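Local coordinates for Di-haem cytochrome c peroxidase family protein (Burkholderia thailandensis, PDB 6V59) that probably reduces hydrogen peroxide with electrons relayed through two covalently bound c-type hemes, at residues 373-378 with 452-457; 270-275 with 305-310; 325-330 with 394-399; 85-90 with 173-178. The protein carries 1 engineered substitution. All coordinates share one frame; numbering follows the deposited sequence.

Interaction 1 of 4, residues 373-378 with 452-457; sequences RNVAIK and AFLRTL. With HEC (heme c), chain D.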
# COMPACT_ATOMS: atom_id res chain seq x y z
N ARG A 373 9.54 0.51 1.57
CA ARG A 373 10.56 0.22 0.58
C ARG A 373 10.27 1.00 -0.70
O ARG A 373 9.12 1.07 -1.16
CB ARG A 373 10.63 -1.28 0.32
CG ARG A 373 11.25 -1.99 1.50
CD ARG A 373 11.27 -3.50 1.32
NE ARG A 373 12.13 -4.15 2.33
CZ ARG A 373 13.43 -4.36 2.17
NH1 ARG A 373 14.02 -3.99 1.04
NH2 ARG A 373 14.13 -4.96 3.12
N ASN A 374 11.31 1.63 -1.24
CA ASN A 374 11.26 2.49 -2.42
C ASN A 374 10.39 3.73 -2.24
O ASN A 374 10.04 4.39 -3.22
CB ASN A 374 10.78 1.70 -3.65
CG ASN A 374 11.78 0.65 -4.06
OD1 ASN A 374 12.89 0.97 -4.47
ND2 ASN A 374 11.40 -0.62 -3.93
N VAL A 375 10.11 4.12 -1.00
CA VAL A 375 9.25 5.29 -0.78
C VAL A 375 9.85 6.53 -1.43
O VAL A 375 9.12 7.40 -1.93
CB VAL A 375 9.00 5.49 0.73
CG1 VAL A 375 10.30 5.84 1.45
CG2 VAL A 375 7.93 6.56 0.96
N ALA A 376 11.19 6.65 -1.45
CA ALA A 376 11.83 7.89 -1.87
C ALA A 376 11.79 8.13 -3.37
O ALA A 376 12.28 9.19 -3.81
CB ALA A 376 13.28 7.93 -1.39
N ILE A 377 11.26 7.22 -4.18
CA ILE A 377 11.11 7.47 -5.61
C ILE A 377 9.67 7.76 -6.00
O ILE A 377 9.40 8.00 -7.18
CB ILE A 377 11.67 6.32 -6.47
CG1 ILE A 377 10.83 5.05 -6.31
CG2 ILE A 377 13.13 6.06 -6.12
CD1 ILE A 377 11.34 3.90 -7.15
N LYS A 378 8.75 7.74 -5.05
CA LYS A 378 7.36 8.06 -5.35
C LYS A 378 7.20 9.55 -5.63
O LYS A 378 7.94 10.40 -5.12
CB LYS A 378 6.45 7.67 -4.19
CG LYS A 378 6.41 6.17 -3.89
CD LYS A 378 5.89 5.88 -2.49
CE LYS A 378 4.45 6.30 -2.28
NZ LYS A 378 3.49 5.21 -2.61
N ALA A 452 17.05 10.78 5.01
CA ALA A 452 18.26 10.13 4.55
C ALA A 452 18.18 8.62 4.74
O ALA A 452 18.56 7.84 3.85
CB ALA A 452 19.48 10.70 5.28
N PHE A 453 17.68 8.18 5.90
CA PHE A 453 17.55 6.75 6.13
C PHE A 453 16.54 6.12 5.17
O PHE A 453 16.80 5.03 4.62
CB PHE A 453 17.14 6.47 7.58
CG PHE A 453 16.71 5.05 7.80
CD1 PHE A 453 17.63 4.02 7.66
CD2 PHE A 453 15.40 4.74 8.11
CE1 PHE A 453 17.25 2.70 7.83
CE2 PHE A 453 15.01 3.42 8.29
CZ PHE A 453 15.94 2.40 8.15
N LEU A 454 15.39 6.77 4.95
CA LEU A 454 14.39 6.17 4.07
C LEU A 454 14.93 6.00 2.66
O LEU A 454 14.51 5.09 1.94
CB LEU A 454 13.11 7.00 4.07
CG LEU A 454 12.35 7.01 5.40
CD1 LEU A 454 11.15 7.95 5.32
CD2 LEU A 454 11.91 5.60 5.79
N ARG A 455 15.86 6.86 2.24
CA ARG A 455 16.45 6.74 0.91
C ARG A 455 17.31 5.49 0.77
O ARG A 455 17.56 5.06 -0.36
CB ARG A 455 17.26 7.99 0.59
CG ARG A 455 16.41 9.23 0.40
CD ARG A 455 17.25 10.49 0.34
NE ARG A 455 16.42 11.67 0.11
CZ ARG A 455 16.89 12.90 -0.03
NH1 ARG A 455 16.06 13.91 -0.24
NH2 ARG A 455 18.20 13.12 0.05
N THR A 456 17.76 4.89 1.88
CA THR A 456 18.50 3.64 1.79
C THR A 456 17.62 2.44 1.45
O THR A 456 18.14 1.35 1.20
CB THR A 456 19.26 3.31 3.09
OG1 THR A 456 18.35 2.84 4.10
CG2 THR A 456 20.02 4.50 3.61
N LEU A 457 16.29 2.62 1.45
CA LEU A 457 15.35 1.55 1.17
C LEU A 457 15.00 1.45 -0.30
O LEU A 457 14.06 0.73 -0.65
CB LEU A 457 14.08 1.75 1.99
CG LEU A 457 14.26 2.03 3.48
CD1 LEU A 457 12.90 2.06 4.17
CD2 LEU A 457 15.17 0.99 4.14
FE HEC D . 3.93 6.10 8.90
CHA HEC D . 2.15 6.46 6.00
CHB HEC D . 6.63 7.60 7.42
CHC HEC D . 5.39 6.55 11.99
CHD HEC D . 1.24 4.62 10.42
NA HEC D . 4.31 6.89 7.06
C1A HEC D . 3.48 6.79 5.96
C2A HEC D . 4.17 7.38 4.84
C3A HEC D . 5.41 7.68 5.23
C4A HEC D . 5.52 7.36 6.64
CMA HEC D . 6.56 8.25 4.38
CAA HEC D . 3.62 7.42 3.39
CBA HEC D . 4.16 6.25 2.58
CGA HEC D . 3.52 6.15 1.21
O1A HEC D . 3.70 5.09 0.55
O2A HEC D . 2.65 6.98 0.86
NB HEC D . 5.67 6.95 9.58
C1B HEC D . 6.70 7.40 8.78
C2B HEC D . 7.80 7.77 9.64
C3B HEC D . 7.45 7.53 10.90
C4B HEC D . 6.13 6.92 10.88
CMB HEC D . 9.19 8.20 9.12
CAB HEC D . 8.31 7.76 12.16
CBB HEC D . 8.62 9.26 12.30
NC HEC D . 3.42 5.66 10.82
C1C HEC D . 4.16 5.93 11.96
C2C HEC D . 3.54 5.22 13.06
C3C HEC D . 2.41 4.67 12.63
C4C HEC D . 2.33 4.90 11.20
CMC HEC D . 4.08 5.24 14.50
CAC HEC D . 1.49 3.68 13.38
CBC HEC D . 0.75 4.40 14.53
ND HEC D . 2.00 5.63 8.31
C1D HEC D . 1.03 5.08 9.14
C2D HEC D . -0.18 4.85 8.37
C3D HEC D . 0.10 5.47 7.01
C4D HEC D . 1.47 5.93 7.07
CMD HEC D . -1.53 4.30 8.86
CAD HEC D . -0.89 5.65 5.85
CBD HEC D . -1.64 6.96 6.04
CGD HEC D . -2.34 7.37 4.78
O1D HEC D . -3.17 8.33 4.84
O2D HEC D . -2.12 6.72 3.73
O HOH W 1 13.74 -2.10 -1.11
O HOH W 2 13.19 4.62 -0.49
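Arg-373 lies against the carbonyl of Leu-457, with Arg-373 CA 3.7 Å from Leu-457 O. Its CG sits beside the backbone N (chi1 -72°) and the chain then runs out extended. This brings NH1 to a water that donates to Leu-457 O. NH2 forms a salt bridge with Asp-273. The next residue makes the direct bond: Asn-374 N donates to Leu-457 O at 3.0 Å, with an N-H...O angle of 154°. The donor stands 53° above the carbonyl plane. Leu-457 O is therefore gripped by both the N-H and the water. The Asn-374 side chain turns off to Asp-459 N.

Here the 3-10 turn 375-377 packs on the C-terminal part of helix 444-455, within the cytochrome c domain that holds the second heme. Val-375 CG1 meets Leu-454 CB at 4.0 Å, while Val-375 CG2 is 4.1 Å from heme CMA. Ala-376 CB rests on Arg-455 CG at 3.8 Å, and the Arg-455 guanidinium goes on to Ala-469 O and Thr-468 O. A second water accepts from Ala-376 N and donates to Leu-454 O. Lys-378 bends at its last two torsions, and its NZ makes a weak hydrogen bond of 3.2 Å to heme propionate O1A.

Interaction 2 of 4, residues 270-275 with 305-310; sequences SRYDAY and HTLSDT. With HEC (heme c), chain D.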
# COMPACT_ATOMS: atom_id res chain seq x y z
N SER A 270 18.36 -3.09 -2.00
CA SER A 270 18.66 -1.75 -1.51
C SER A 270 19.95 -1.73 -0.70
O SER A 270 20.47 -2.77 -0.26
CB SER A 270 17.52 -1.21 -0.66
OG SER A 270 17.46 -1.85 0.61
N ARG A 271 20.47 -0.52 -0.46
CA ARG A 271 21.63 -0.39 0.41
C ARG A 271 21.31 -0.80 1.84
O ARG A 271 22.18 -1.34 2.54
CB ARG A 271 22.18 1.04 0.35
CG ARG A 271 22.98 1.31 -0.91
CD ARG A 271 23.40 2.79 -1.07
NE ARG A 271 24.19 3.26 0.07
CZ ARG A 271 23.79 4.17 0.95
NH1 ARG A 271 22.61 4.76 0.84
NH2 ARG A 271 24.59 4.50 1.96
N TYR A 272 20.07 -0.58 2.30
CA TYR A 272 19.67 -1.13 3.59
C TYR A 272 19.81 -2.65 3.59
O TYR A 272 20.26 -3.24 4.58
CB TYR A 272 18.23 -0.73 3.93
CG TYR A 272 17.74 -1.39 5.21
CD1 TYR A 272 18.09 -0.88 6.45
CD2 TYR A 272 16.94 -2.53 5.17
CE1 TYR A 272 17.66 -1.49 7.62
CE2 TYR A 272 16.49 -3.14 6.33
CZ TYR A 272 16.85 -2.61 7.55
OH TYR A 272 16.43 -3.21 8.72
N ASP A 273 19.40 -3.30 2.50
CA ASP A 273 19.49 -4.75 2.43
C ASP A 273 20.94 -5.21 2.49
O ASP A 273 21.25 -6.23 3.11
CB ASP A 273 18.81 -5.25 1.16
CG ASP A 273 17.32 -5.00 1.19
OD1 ASP A 273 16.68 -5.34 2.21
OD2 ASP A 273 16.78 -4.44 0.22
N ALA A 274 21.85 -4.46 1.86
CA ALA A 274 23.27 -4.79 1.98
C ALA A 274 23.76 -4.58 3.40
O ALA A 274 24.63 -5.32 3.88
CB ALA A 274 24.09 -3.94 1.01
N TYR A 275 23.20 -3.60 4.11
CA TYR A 275 23.54 -3.44 5.52
C TYR A 275 23.07 -4.64 6.33
O TYR A 275 23.79 -5.13 7.21
CB TYR A 275 22.93 -2.14 6.05
CG TYR A 275 23.07 -1.97 7.54
CD1 TYR A 275 24.29 -1.61 8.10
CD2 TYR A 275 22.00 -2.18 8.39
CE1 TYR A 275 24.43 -1.46 9.45
CE2 TYR A 275 22.13 -2.03 9.75
CZ TYR A 275 23.35 -1.68 10.28
OH TYR A 275 23.51 -1.53 11.63
N HIS A 305 5.92 0.59 11.23
CA HIS A 305 6.71 0.20 10.07
C HIS A 305 7.83 -0.74 10.53
O HIS A 305 8.98 -0.35 10.70
CB HIS A 305 7.28 1.44 9.37
CG HIS A 305 6.24 2.40 8.89
ND1 HIS A 305 5.55 2.23 7.70
CD2 HIS A 305 5.81 3.57 9.41
CE1 HIS A 305 4.72 3.25 7.53
NE2 HIS A 305 4.86 4.08 8.55
N THR A 306 7.45 -2.00 10.69
CA THR A 306 8.31 -3.02 11.29
C THR A 306 9.63 -3.19 10.56
O THR A 306 9.67 -3.33 9.34
CB THR A 306 7.56 -4.35 11.28
OG1 THR A 306 6.34 -4.21 12.00
CG2 THR A 306 8.41 -5.46 11.92
N LEU A 307 10.72 -3.28 11.33
CA LEU A 307 11.99 -3.72 10.78
C LEU A 307 12.74 -4.55 11.81
O LEU A 307 12.42 -4.54 13.00
CB LEU A 307 12.86 -2.54 10.33
CG LEU A 307 13.65 -1.76 11.39
CD1 LEU A 307 14.51 -0.69 10.70
CD2 LEU A 307 12.72 -1.13 12.42
N SER A 308 13.73 -5.30 11.32
CA SER A 308 14.67 -6.03 12.17
C SER A 308 16.06 -5.69 11.64
O SER A 308 16.58 -6.37 10.75
CB SER A 308 14.41 -7.53 12.14
OG SER A 308 15.39 -8.21 12.91
N ASP A 309 16.66 -4.62 12.17
CA ASP A 309 17.98 -4.21 11.70
C ASP A 309 19.10 -5.08 12.27
O ASP A 309 20.25 -4.92 11.83
CB ASP A 309 18.24 -2.74 12.03
CG ASP A 309 18.19 -2.43 13.52
OD1 ASP A 309 17.30 -2.96 14.22
OD2 ASP A 309 19.04 -1.64 13.99
N THR A 310 18.80 -5.98 13.21
CA THR A 310 19.78 -6.96 13.70
C THR A 310 19.63 -8.33 13.06
O THR A 310 20.53 -9.16 13.20
CB THR A 310 19.69 -7.12 15.23
OG1 THR A 310 18.49 -7.82 15.57
CG2 THR A 310 19.74 -5.77 15.92
FE HEC D . 3.93 6.10 8.90
CHA HEC D . 2.15 6.46 6.00
CHB HEC D . 6.63 7.60 7.42
CHC HEC D . 5.39 6.55 11.99
CHD HEC D . 1.24 4.62 10.42
NA HEC D . 4.31 6.89 7.06
C1A HEC D . 3.48 6.79 5.96
C2A HEC D . 4.17 7.38 4.84
C3A HEC D . 5.41 7.68 5.23
C4A HEC D . 5.52 7.36 6.64
CMA HEC D . 6.56 8.25 4.38
CAA HEC D . 3.62 7.42 3.39
CBA HEC D . 4.16 6.25 2.58
CGA HEC D . 3.52 6.15 1.21
O1A HEC D . 3.70 5.09 0.55
O2A HEC D . 2.65 6.98 0.86
NB HEC D . 5.67 6.95 9.58
C1B HEC D . 6.70 7.40 8.78
C2B HEC D . 7.80 7.77 9.64
C3B HEC D . 7.45 7.53 10.90
C4B HEC D . 6.13 6.92 10.88
CMB HEC D . 9.19 8.20 9.12
CAB HEC D . 8.31 7.76 12.16
CBB HEC D . 8.62 9.26 12.30
NC HEC D . 3.42 5.66 10.82
C1C HEC D . 4.16 5.93 11.96
C2C HEC D . 3.54 5.22 13.06
C3C HEC D . 2.41 4.67 12.63
C4C HEC D . 2.33 4.90 11.20
CMC HEC D . 4.08 5.24 14.50
CAC HEC D . 1.49 3.68 13.38
CBC HEC D . 0.75 4.40 14.53
ND HEC D . 2.00 5.63 8.31
C1D HEC D . 1.03 5.08 9.14
C2D HEC D . -0.18 4.85 8.37
C3D HEC D . 0.10 5.47 7.01
C4D HEC D . 1.47 5.93 7.07
CMD HEC D . -1.53 4.30 8.86
CAD HEC D . -0.89 5.65 5.85
CBD HEC D . -1.64 6.96 6.04
CGD HEC D . -2.34 7.37 4.78
O1D HEC D . -3.17 8.33 4.84
O2D HEC D . -2.12 6.72 3.73
O HOH W 3 21.74 -1.64 13.53
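Tyr-272 and Asp-309 make the closest packing contact, with Tyr-272 OH 3.5 Å from Asp-309 CA. CG of Tyr-272 lies opposite the backbone N (chi1 175°), which sends the ring from the helix to the loop. Leu-307 closes on the same hydroxyl, its CD1 3.7 Å from Tyr-272 OH. The second tyrosine touches more lightly: Tyr-275 CE2 is 4.0 Å from Asp-309 O.

No direct hydrogen bond joins the two segments. One water bridges them, 2.6 Å from Tyr-275 OH and donating to Asp-309 OD2 at 2.7 Å. Tyr-272 OH is instead bonded to Ser-317 OG, which also meets Ser-308 N. Arg-279 adds a further tie, with a cation-pi contact to Tyr-275 and a hydrogen bond to Asp-309 O.

Segment 270-275 also has bonds of its own. Asp-273 N donates to Ser-270 OG at 3.1 Å, and Ser-270 N returns a bond to Asp-273 OD2 at 3.0 Å. Ser-270 OG donates to the same OD2, from above the carboxylate plane.

In the other segment, His-305 NE2 binds the heme iron at 2.3 Å. Tyr-272 and Tyr-275 thus join helix 271-278, which opens with a capping box, to the chain leaving a Cys-X-X-Cys-His heme motif.

Interaction 3 of 4, residues 325-330 with 394-399; sequences DAIAVP and VAFMNT. Engineered in segment 394-399: Met-397 (natural residue Tyr). With HEC (heme c), chain D.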
# COMPACT_ATOMS: atom_id res chain seq x y z
N ASP A 325 -3.98 1.98 11.06
CA ASP A 325 -4.15 3.04 12.03
C ASP A 325 -4.69 4.27 11.33
O ASP A 325 -4.82 4.32 10.10
CB ASP A 325 -2.86 3.35 12.79
CG ASP A 325 -3.12 3.63 14.28
OD1 ASP A 325 -4.14 4.29 14.58
OD2 ASP A 325 -2.36 3.13 15.15
N ALA A 326 -5.03 5.28 12.14
CA ALA A 326 -5.71 6.48 11.69
C ALA A 326 -4.84 7.67 12.07
O ALA A 326 -4.86 8.13 13.21
CB ALA A 326 -7.09 6.58 12.32
N ILE A 327 -4.06 8.18 11.11
CA ILE A 327 -3.18 9.31 11.38
C ILE A 327 -3.72 10.63 10.83
O ILE A 327 -3.15 11.68 11.13
CB ILE A 327 -1.75 9.05 10.86
CG1 ILE A 327 -1.69 9.01 9.34
CG2 ILE A 327 -1.19 7.73 11.46
CD1 ILE A 327 -0.27 8.91 8.81
N ALA A 328 -4.79 10.59 10.03
CA ALA A 328 -5.58 11.78 9.66
C ALA A 328 -4.80 12.76 8.78
O ALA A 328 -4.74 13.95 9.06
CB ALA A 328 -6.11 12.49 10.91
N VAL A 329 -4.23 12.26 7.69
CA VAL A 329 -3.46 13.17 6.83
C VAL A 329 -4.41 14.20 6.22
O VAL A 329 -5.63 13.97 6.13
CB VAL A 329 -2.68 12.42 5.73
CG1 VAL A 329 -1.76 11.36 6.35
CG2 VAL A 329 -3.59 11.82 4.68
N PRO A 330 -3.89 15.35 5.80
CA PRO A 330 -4.78 16.42 5.34
C PRO A 330 -5.57 16.04 4.10
O PRO A 330 -5.12 15.26 3.25
CB PRO A 330 -3.82 17.58 5.04
CG PRO A 330 -2.60 17.28 5.88
CD PRO A 330 -2.48 15.77 5.85
N VAL A 394 7.17 12.89 6.42
CA VAL A 394 7.86 12.68 7.69
C VAL A 394 7.60 13.84 8.64
O VAL A 394 7.33 13.64 9.83
CB VAL A 394 9.37 12.50 7.43
CG1 VAL A 394 10.10 12.27 8.74
CG2 VAL A 394 9.61 11.35 6.47
N ALA A 395 7.68 15.08 8.13
CA ALA A 395 7.41 16.24 8.97
C ALA A 395 5.99 16.21 9.53
O ALA A 395 5.75 16.64 10.66
CB ALA A 395 7.61 17.52 8.16
N PHE A 396 5.04 15.71 8.74
CA PHE A 396 3.67 15.59 9.22
C PHE A 396 3.58 14.64 10.42
O PHE A 396 2.89 14.94 11.40
CB PHE A 396 2.75 15.11 8.09
CG PHE A 396 1.36 14.79 8.55
CD1 PHE A 396 0.41 15.78 8.66
CD2 PHE A 396 1.02 13.49 8.90
CE1 PHE A 396 -0.87 15.48 9.09
CE2 PHE A 396 -0.26 13.18 9.33
CZ PHE A 396 -1.20 14.18 9.43
N MET A 397 4.26 13.50 10.36
CA MET A 397 4.24 12.61 11.51
C MET A 397 4.69 13.34 12.77
O MET A 397 4.15 13.13 13.86
CB MET A 397 5.13 11.39 11.26
CG MET A 397 4.82 10.57 10.01
SD MET A 397 3.12 9.98 9.85
CE MET A 397 2.84 9.31 11.49
N ASN A 398 5.68 14.23 12.63
CA ASN A 398 6.31 14.88 13.77
C ASN A 398 5.47 16.03 14.33
O ASN A 398 5.45 16.23 15.55
CB ASN A 398 7.69 15.41 13.35
CG ASN A 398 8.48 15.97 14.52
OD1 ASN A 398 8.51 15.40 15.61
ND2 ASN A 398 9.15 17.09 14.28
N THR A 399 4.77 16.80 13.49
CA THR A 399 4.11 18.00 13.98
C THR A 399 2.62 18.09 13.65
O THR A 399 2.03 19.16 13.84
CB THR A 399 4.83 19.26 13.45
OG1 THR A 399 4.72 19.35 12.01
CG2 THR A 399 6.30 19.22 13.86
FE HEC D . 3.93 6.10 8.90
CHA HEC D . 2.15 6.46 6.00
CHB HEC D . 6.63 7.60 7.42
CHC HEC D . 5.39 6.55 11.99
CHD HEC D . 1.24 4.62 10.42
NA HEC D . 4.31 6.89 7.06
C1A HEC D . 3.48 6.79 5.96
C2A HEC D . 4.17 7.38 4.84
C3A HEC D . 5.41 7.68 5.23
C4A HEC D . 5.52 7.36 6.64
CMA HEC D . 6.56 8.25 4.38
CAA HEC D . 3.62 7.42 3.39
CBA HEC D . 4.16 6.25 2.58
CGA HEC D . 3.52 6.15 1.21
O1A HEC D . 3.70 5.09 0.55
O2A HEC D . 2.65 6.98 0.86
NB HEC D . 5.67 6.95 9.58
C1B HEC D . 6.70 7.40 8.78
C2B HEC D . 7.80 7.77 9.64
C3B HEC D . 7.45 7.53 10.90
C4B HEC D . 6.13 6.92 10.88
CMB HEC D . 9.19 8.20 9.12
CAB HEC D . 8.31 7.76 12.16
CBB HEC D . 8.62 9.26 12.30
NC HEC D . 3.42 5.66 10.82
C1C HEC D . 4.16 5.93 11.96
C2C HEC D . 3.54 5.22 13.06
C3C HEC D . 2.41 4.67 12.63
C4C HEC D . 2.33 4.90 11.20
CMC HEC D . 4.08 5.24 14.50
CAC HEC D . 1.49 3.68 13.38
CBC HEC D . 0.75 4.40 14.53
ND HEC D . 2.00 5.63 8.31
C1D HEC D . 1.03 5.08 9.14
C2D HEC D . -0.18 4.85 8.37
C3D HEC D . 0.10 5.47 7.01
C4D HEC D . 1.47 5.93 7.07
CMD HEC D . -1.53 4.30 8.86
CAD HEC D . -0.89 5.65 5.85
CBD HEC D . -1.64 6.96 6.04
CGD HEC D . -2.34 7.37 4.78
O1D HEC D . -3.17 8.33 4.84
O2D HEC D . -2.12 6.72 3.73
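Ile-327 and Met-397 lie 8.1 Å apart at their CA atoms, and Val-329 and Phe-396 7.9 Å, so side chains span the gap between the irregular segment 325-330 and helix 390-399. Phe-396 has the largest share of the contact. With CG opposite its backbone N (chi1 172°), the ring points from the helix to the loop. Its CZ is 3.6 Å from Ala-328 O, which lies near the ring plane at the edge. Ile-327 O sits at the same edge. These carbonyls also accept from Tyr-408 OH and Arg-400 NH1, respectively. Pro-330 CD packs on Phe-396 CE1 at 3.6 Å, and Val-329 CG1 on Phe-396 CE2 at 3.8 Å.

Met-397 is an engineered residue, tyrosine in the natural protein. Its chain bends at chi2 and chi3 and lies over the heme face opposite His-305. SD meets Ile-327 CD1 at 3.7 Å, the two side chains crossing at about a right angle. Met-397 CE rests 3.7 Å from heme C1C.

The distal side of this heme is therefore lined here by methyl groups and a thioether. Met-397 SD is 4.1 Å from the iron, too far for a coordination bond, so sulfur does not fill the sixth position in this variant.

Interaction 4 of 4, residues 85-90 with 173-178; sequences ASKVDP and HFYQDD. With GOL (glycerol), chain E.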
# COMPACT_ATOMS: atom_id res chain seq x y z
N ALA A 85 -3.87 -16.61 17.03
CA ALA A 85 -3.24 -16.59 18.34
C ALA A 85 -1.86 -15.96 18.33
O ALA A 85 -1.40 -15.50 19.38
CB ALA A 85 -3.13 -18.02 18.88
N SER A 86 -1.18 -15.94 17.18
CA SER A 86 0.18 -15.45 17.09
C SER A 86 0.33 -14.56 15.87
O SER A 86 -0.43 -14.67 14.91
CB SER A 86 1.18 -16.61 17.01
OG SER A 86 0.95 -17.55 18.05
N LYS A 87 1.34 -13.70 15.92
CA LYS A 87 1.65 -12.85 14.77
C LYS A 87 1.97 -13.70 13.55
O LYS A 87 2.72 -14.68 13.64
CB LYS A 87 2.84 -11.93 15.08
CG LYS A 87 2.54 -10.77 16.01
CD LYS A 87 3.65 -9.72 15.94
CE LYS A 87 3.71 -8.88 17.21
NZ LYS A 87 4.68 -7.75 17.10
N VAL A 88 1.40 -13.33 12.41
CA VAL A 88 1.83 -13.89 11.14
C VAL A 88 3.26 -13.44 10.87
O VAL A 88 3.59 -12.26 11.02
CB VAL A 88 0.90 -13.45 10.00
CG1 VAL A 88 1.57 -13.63 8.65
CG2 VAL A 88 -0.40 -14.23 10.06
N ASP A 89 4.13 -14.39 10.51
CA ASP A 89 5.49 -14.08 10.13
C ASP A 89 5.56 -14.10 8.61
O ASP A 89 5.56 -15.19 8.01
CB ASP A 89 6.47 -15.08 10.74
CG ASP A 89 7.91 -14.84 10.32
OD1 ASP A 89 8.18 -13.89 9.55
OD2 ASP A 89 8.78 -15.63 10.75
N PRO A 90 5.60 -12.95 7.93
CA PRO A 90 5.58 -12.99 6.46
C PRO A 90 6.74 -13.74 5.86
O PRO A 90 6.62 -14.23 4.72
CB PRO A 90 5.61 -11.50 6.07
CG PRO A 90 5.09 -10.78 7.28
CD PRO A 90 5.58 -11.57 8.46
N HIS A 173 -7.00 -10.63 8.92
CA HIS A 173 -7.11 -11.37 10.18
C HIS A 173 -7.05 -10.36 11.32
O HIS A 173 -6.68 -9.20 11.14
CB HIS A 173 -6.02 -12.43 10.31
CG HIS A 173 -4.62 -11.89 10.29
ND1 HIS A 173 -4.00 -11.47 9.14
CD2 HIS A 173 -3.71 -11.74 11.28
CE1 HIS A 173 -2.77 -11.07 9.42
NE2 HIS A 173 -2.57 -11.22 10.71
N PHE A 174 -7.42 -10.84 12.50
CA PHE A 174 -7.30 -10.08 13.74
C PHE A 174 -6.26 -10.74 14.62
O PHE A 174 -6.04 -11.96 14.54
CB PHE A 174 -8.64 -9.99 14.48
CG PHE A 174 -9.55 -8.89 14.00
CD1 PHE A 174 -10.42 -9.09 12.93
CD2 PHE A 174 -9.55 -7.66 14.62
CE1 PHE A 174 -11.26 -8.09 12.50
CE2 PHE A 174 -10.39 -6.64 14.18
CZ PHE A 174 -11.24 -6.87 13.12
N TYR A 175 -5.60 -9.94 15.45
CA TYR A 175 -4.61 -10.44 16.41
C TYR A 175 -4.56 -9.49 17.59
O TYR A 175 -4.50 -8.27 17.41
CB TYR A 175 -3.22 -10.57 15.78
CG TYR A 175 -2.10 -10.78 16.79
CD1 TYR A 175 -1.99 -11.96 17.51
CD2 TYR A 175 -1.15 -9.79 17.00
CE1 TYR A 175 -0.97 -12.15 18.42
CE2 TYR A 175 -0.12 -9.97 17.91
CZ TYR A 175 -0.03 -11.16 18.62
OH TYR A 175 0.99 -11.34 19.53
N GLN A 176 -4.57 -10.05 18.80
CA GLN A 176 -4.52 -9.27 20.03
C GLN A 176 -3.18 -9.52 20.70
O GLN A 176 -2.93 -10.62 21.20
CB GLN A 176 -5.68 -9.64 20.95
CG GLN A 176 -5.72 -8.86 22.26
CD GLN A 176 -7.01 -9.07 23.02
OE1 GLN A 176 -7.98 -9.61 22.49
NE2 GLN A 176 -7.02 -8.65 24.28
N ASP A 177 -2.31 -8.50 20.68
CA ASP A 177 -1.01 -8.60 21.32
C ASP A 177 -1.19 -8.67 22.84
O ASP A 177 -2.26 -8.39 23.39
CB ASP A 177 -0.13 -7.40 20.95
N ASP A 178 -0.11 -9.06 23.52
CA ASP A 178 -0.19 -9.22 24.97
C ASP A 178 -0.56 -7.91 25.66
O ASP A 178 -1.26 -7.92 26.68
CB ASP A 178 1.14 -9.75 25.52
C1 GOL E . -0.09 -9.80 12.65
O1 GOL E . -0.30 -11.09 12.16
C2 GOL E . 1.17 -9.22 11.94
O2 GOL E . 2.35 -9.82 12.40
C3 GOL E . 0.94 -9.44 10.43
O3 GOL E . 2.09 -8.98 9.78
O HOH W 4 2.84 -13.88 18.55
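His-173 and Val-88 are joined through a glycerol, probably taken up from the crystallisation liquor, while no direct hydrogen bond links their segments. The contact lies beside two neighbouring inner strands of a five-stranded mixed sheet. Segment 85-90 leaves strand 81-84, which runs parallel to strand 173-175.

Glycerol O1 takes a hydrogen bond from Val-88 N at 2.8 Å, with an N-H...O angle of 161°. The same O1 lies in the plane of the imidazole ring, 2.7 Å from His-173 NE2, and either partner of that pair could be the donor. Glycerol O2 donates to Val-88 O at 3.1 Å. The molecule is also bonded to Asp-321 O. His-173 ND1 is held by Arg-171 O, so both ring nitrogens have partners in this crystal, which probably holds the imidazole in this rotation. Val-88 CG2 adds an off-centre CH-pi contact, 4.2 Å from the centroid of the His-173 ring.

Tyr-175 is the other main side chain of the contact. Its ring is clasped between two backbone nitrogens, Lys-87 N over one face and Asp-177 N over the opposite face, both offset toward the rim. Ala-85 O comes in at the edge, in the ring plane, 3.5 Å from Tyr-175 CE1. The aliphatic part of Lys-87 crosses obliquely over the same face as its own N, with Lys-87 CG 3.4 Å from Tyr-175 CE2. A water accepts from Lys-87 N at 3.0 Å and lies 3.3 Å from Tyr-175 OH.

How the interactions relate
Interactions 1 and 3 are buried, whereas 2 and 4 lie at the surface. The first three reach the same heme: 1 at a propionate, 2 through the ligand on one face of the iron, 3 over the other. Interactions 1 and 2 touch through the Arg-373 to Asp-273 salt bridge and the packing of Leu-457 on Tyr-272. Interactions 1 and 3 meet where Leu-454 packs on Val-394, between helices 444-455 and 390-399. Interaction 4 stands apart on the sheet, about 6 Å from interaction 2 at the nearest atoms. Only interaction 1 has a direct hydrogen bond across its segments. Interaction 3 is mostly apolar; waters bridge interactions 1, 2 and 4, with glycerol added in 4.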